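Local coordinates for TerD domain-containing protein (Streptomyces coelicolor A3, PDB 2QZ7) that is of uncharacterised function but belongs to the TerD family of tellurite-resistance-related proteins and binds sodium ions in the crystal, at residues P40-A48 and R82-M93. Residues are numbered along the deposited sequence; the frame is centred on the assembly and turned at random.
Sequences PPHHLDIIA and RTGQGFGFVEEM. With NA (sodium ion), chain D; NA (sodium ion), chain C; EDO (1,2-ethanediol), chain G.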
loop_
_atom_site.group_PDB
_atom_site.type_symbol
_atom_site.label_atom_id
_atom_site.label_comp_id
_atom_site.label_asym_id
_atom_site.label_seq_id
_atom_site.Cartn_x
_atom_site.Cartn_y
_atom_site.Cartn_z
ATOM N N PRO A 40 12.608 18.255 8.540
ATOM C CA PRO A 40 11.231 18.190 7.983
ATOM C C PRO A 40 10.517 16.838 8.230
ATOM O O PRO A 40 11.194 15.820 8.362
ATOM C CB PRO A 40 11.451 18.400 6.476
ATOM C CG PRO A 40 12.688 19.284 6.419
ATOM C CD PRO A 40 13.571 18.812 7.556
ATOM N N PRO A 41 9.167 16.847 8.314
ATOM C CA PRO A 41 8.367 15.654 8.654
ATOM C C PRO A 41 8.625 14.442 7.767
ATOM O O PRO A 41 9.013 14.568 6.592
ATOM C CB PRO A 41 6.916 16.127 8.470
ATOM C CG PRO A 41 7.027 17.351 7.591
ATOM C CD PRO A 41 8.291 17.999 8.057
ATOM N N HIS A 42 8.393 13.271 8.348
ATOM C CA HIS A 42 8.367 12.036 7.609
ATOM C C HIS A 42 6.891 11.723 7.234
ATOM O O HIS A 42 6.080 11.389 8.093
ATOM C CB HIS A 42 9.002 10.902 8.446
ATOM C CG HIS A 42 10.491 11.000 8.576
ATOM N ND1 HIS A 42 11.172 10.559 9.693
ATOM C CD2 HIS A 42 11.429 11.503 7.745
ATOM C CE1 HIS A 42 12.464 10.765 9.531
ATOM N NE2 HIS A 42 12.646 11.354 8.366
ATOM N N HIS A 43 6.563 11.873 5.954
ATOM C CA HIS A 43 5.214 11.686 5.459
ATOM C C HIS A 43 5.196 10.426 4.590
ATOM O O HIS A 43 5.786 10.394 3.497
ATOM C CB HIS A 43 4.715 12.898 4.670
ATOM C CG HIS A 43 3.293 12.769 4.203
ATOM N ND1 HIS A 43 2.608 13.803 3.608
ATOM C CD2 HIS A 43 2.447 11.708 4.195
ATOM C CE1 HIS A 43 1.390 13.402 3.288
ATOM N NE2 HIS A 43 1.274 12.125 3.622
ATOM N N LEU A 44 4.567 9.385 5.138
ATOM C CA LEU A 44 4.360 8.092 4.463
ATOM C C LEU A 44 2.883 7.894 4.267
ATOM O O LEU A 44 2.075 8.330 5.093
ATOM C CB LEU A 44 4.884 6.891 5.255
ATOM C CG LEU A 44 6.396 6.594 5.175
ATOM C CD1 LEU A 44 7.274 7.735 5.808
ATOM C CD2 LEU A 44 6.703 5.256 5.807
ATOM N N ASP A 45 2.550 7.281 3.132
ATOM C CA ASP A 45 1.163 6.970 2.767
ATOM C C ASP A 45 1.030 5.536 2.373
ATOM O O ASP A 45 1.807 5.020 1.531
ATOM C CB ASP A 45 0.704 7.783 1.551
ATOM C CG ASP A 45 0.442 9.257 1.890
ATOM O OD1 ASP A 45 0.080 9.583 3.045
ATOM O OD2 ASP A 45 0.592 10.109 0.977
ATOM N N ILE A 46 -0.000 4.893 2.922
ATOM C CA ILE A 46 -0.495 3.654 2.304
ATOM C C ILE A 46 -1.242 4.072 1.038
ATOM O O ILE A 46 -2.089 4.993 1.065
ATOM C CB ILE A 46 -1.487 2.884 3.209
ATOM C CG1 ILE A 46 -0.844 2.501 4.579
ATOM C CG2 ILE A 46 -1.973 1.572 2.468
ATOM C CD1 ILE A 46 -1.918 1.908 5.613
ATOM N N ILE A 47 -0.954 3.387 -0.061
ATOM C CA ILE A 47 -1.614 3.678 -1.340
ATOM C C ILE A 47 -2.056 2.363 -1.932
ATOM O O ILE A 47 -1.284 1.420 -1.929
ATOM C CB ILE A 47 -0.610 4.356 -2.341
ATOM C CG1 ILE A 47 -0.049 5.685 -1.752
ATOM C CG2 ILE A 47 -1.300 4.592 -3.675
ATOM C CD1 ILE A 47 1.051 6.347 -2.669
ATOM N N ALA A 48 -3.279 2.294 -2.470
ATOM C CA ALA A 48 -3.712 1.109 -3.231
ATOM C C ALA A 48 -4.293 1.511 -4.589
ATOM O O ALA A 48 -4.759 2.643 -4.763
ATOM C CB ALA A 48 -4.771 0.299 -2.443
ATOM N N ARG A 82 0.456 12.385 8.467
ATOM C CA ARG A 82 1.428 13.040 7.588
ATOM C C ARG A 82 2.750 13.265 8.283
ATOM O O ARG A 82 3.640 13.916 7.754
ATOM C CB ARG A 82 0.849 14.247 6.815
ATOM C CG ARG A 82 0.489 15.547 7.574
ATOM C CD ARG A 82 -0.285 16.553 6.607
ATOM N NE ARG A 82 -1.505 15.876 6.127
ATOM C CZ ARG A 82 -2.698 15.940 6.750
ATOM N NH1 ARG A 82 -2.843 16.730 7.837
ATOM N NH2 ARG A 82 -3.749 15.219 6.296
ATOM N N THR A 83 2.914 12.632 9.447
ATOM C CA THR A 83 4.112 12.863 10.301
ATOM C C THR A 83 4.686 11.594 10.974
ATOM O O THR A 83 5.878 11.550 11.303
ATOM C CB THR A 83 3.844 13.926 11.438
ATOM O OG1 THR A 83 2.895 13.403 12.373
ATOM C CG2 THR A 83 3.339 15.272 10.878
ATOM N N GLY A 84 3.848 10.571 11.190
ATOM C CA GLY A 84 4.199 9.468 12.080
ATOM C C GLY A 84 4.384 9.887 13.551
ATOM O O GLY A 84 5.104 9.215 14.297
ATOM N N GLN A 85 3.759 10.981 13.980
ATOM C CA GLN A 85 3.942 11.485 15.371
ATOM C C GLN A 85 3.434 10.514 16.445
ATOM O O GLN A 85 4.077 10.314 17.522
ATOM C CB GLN A 85 3.249 12.832 15.548
ATOM C CG GLN A 85 3.959 13.706 16.550
ATOM C CD GLN A 85 5.338 14.162 16.066
ATOM O OE1 GLN A 85 6.350 14.056 16.795
ATOM N NE2 GLN A 85 5.381 14.667 14.830
ATOM N N GLY A 86 2.264 9.939 16.180
ATOM C CA GLY A 86 1.716 8.942 17.114
ATOM C C GLY A 86 2.505 7.638 17.253
ATOM O O GLY A 86 3.439 7.330 16.478
ATOM N N PHE A 87 2.117 6.878 18.253
ATOM C CA PHE A 87 2.729 5.616 18.594
ATOM C C PHE A 87 1.866 4.483 17.995
ATOM O O PHE A 87 0.668 4.659 17.726
ATOM C CB PHE A 87 2.882 5.496 20.116
ATOM C CG PHE A 87 3.812 6.548 20.742
ATOM C CD1 PHE A 87 5.167 6.267 20.966
ATOM C CD2 PHE A 87 3.324 7.816 21.119
ATOM C CE1 PHE A 87 6.024 7.229 21.535
ATOM C CE2 PHE A 87 4.173 8.787 21.694
ATOM C CZ PHE A 87 5.519 8.491 21.913
ATOM N N GLY A 88 2.508 3.342 17.736
ATOM C CA GLY A 88 1.875 2.216 17.079
ATOM C C GLY A 88 1.504 2.475 15.638
ATOM O O GLY A 88 2.155 3.258 14.967
ATOM N N PHE A 89 0.451 1.810 15.168
ATOM C CA PHE A 89 -0.021 1.960 13.789
ATOM C C PHE A 89 -0.767 3.241 13.579
ATOM O O PHE A 89 -1.882 3.401 14.067
ATOM C CB PHE A 89 -0.869 0.776 13.412
ATOM C CG PHE A 89 -0.094 -0.472 13.369
ATOM C CD1 PHE A 89 0.962 -0.598 12.460
ATOM C CD2 PHE A 89 -0.346 -1.485 14.273
ATOM C CE1 PHE A 89 1.713 -1.775 12.385
ATOM C CE2 PHE A 89 0.399 -2.682 14.231
ATOM C CZ PHE A 89 1.443 -2.820 13.296
ATOM N N VAL A 90 -0.135 4.170 12.886
ATOM C CA VAL A 90 -0.696 5.498 12.750
ATOM C C VAL A 90 -1.549 5.668 11.478
ATOM O O VAL A 90 -2.158 6.724 11.267
ATOM C CB VAL A 90 0.436 6.572 12.797
ATOM C CG1 VAL A 90 1.154 6.522 14.153
ATOM C CG2 VAL A 90 1.417 6.362 11.663
ATOM N N GLU A 91 -1.575 4.657 10.612
ATOM C CA GLU A 91 -2.313 4.779 9.382
ATOM C C GLU A 91 -2.862 3.411 9.032
ATOM O O GLU A 91 -2.206 2.412 9.256
ATOM C CB GLU A 91 -1.396 5.318 8.265
ATOM C CG GLU A 91 -2.084 5.473 6.872
ATOM C CD GLU A 91 -1.487 6.601 6.054
ATOM O OE1 GLU A 91 -1.066 7.627 6.659
ATOM O OE2 GLU A 91 -1.469 6.498 4.809
ATOM N N GLU A 92 -4.066 3.338 8.498
ATOM C CA GLU A 92 -4.603 2.027 8.161
ATOM C C GLU A 92 -5.546 2.132 6.966
ATOM O O GLU A 92 -6.193 3.172 6.751
ATOM C CB GLU A 92 -5.349 1.426 9.369
ATOM C CG GLU A 92 -6.754 1.989 9.577
ATOM C CD GLU A 92 -7.841 1.242 8.746
ATOM O OE1 GLU A 92 -7.701 0.042 8.498
ATOM O OE2 GLU A 92 -8.846 1.857 8.359
HETATM N N MSE A 93 -5.642 1.041 6.219
HETATM C CA MSE A 93 -6.561 0.961 5.108
HETATM C C MSE A 93 -7.240 -0.403 5.175
HETATM O O MSE A 93 -6.563 -1.454 5.196
HETATM C CB MSE A 93 -5.778 1.082 3.770
HETATM C CG MSE A 93 -6.724 1.168 2.532
HETATM SE SE MSE A 93 -5.807 1.409 0.869
HETATM C CE MSE A 93 -5.261 3.227 1.159
HETATM NA NA NA D . -0.033 9.352 5.451
HETATM NA NA NA C . 4.911 6.796 14.870
HETATM C C1 EDO G . -0.519 11.852 13.481
HETATM O O1 EDO G . 0.209 10.598 13.632
HETATM C C2 EDO G . -1.774 11.920 12.574
HETATM O O2 EDO G . -2.942 11.130 12.939
HETATM O O HOH W 1 8.114 13.228 10.972
HETATM O O HOH W 2 -1.351 11.093 5.323
HETATM O O HOH W 3 -2.566 7.220 2.437
HETATM O O HOH W 4 4.444 4.595 14.501
#
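Glu-91 OE2 is gripped from two directions: the backbone N of Ile-46 donates to it at 2.9 Å, reaching it from above the carboxylate plane, and a water bonded to it also donates to Ile-46 O. The other oxygen, Glu-91 OE1, goes to the chain D sodium ion at 2.4 Å. Leu-44 O, Asp-45 OD1 and a water join it there, and Ser-81 O completes the protein ligands. CG of Glu-91 stands anti to its backbone N (chi1 179°), and the chain runs on extended, which carries the carboxylate across to strand 44-48. The two carboxylates at the ion are turned 33° against each other, their charge presumably balanced in part by the sodium. Asp-45 OD1 also accepts from His-43 NE2 at 2.9 Å, while Asp-45 OD2 is hydrogen-bonded to His-114 NE2. Strands 44-52 and 91-95 belong to the two facing antiparallel sheets of a beta sandwich, so the ion ties the sheets together at one end of their interface. Over one face of the His-43 ring sits Arg-82 CB, 3.6 Å from the centroid, a CH-pi contact. Deeper between the sheets, Ile-46 CD1 packs on Glu-91 CG at 3.8 Å. The selenomethionine Met-93 bends at its last torsion (chi3 -71°), laying CE beside Ile-46 CG2, while SE rests on Ala-48 CB at 3.6 Å. Beyond His-43, a water accepts from His-42 N and donates to Thr-83 O, linking the two loops.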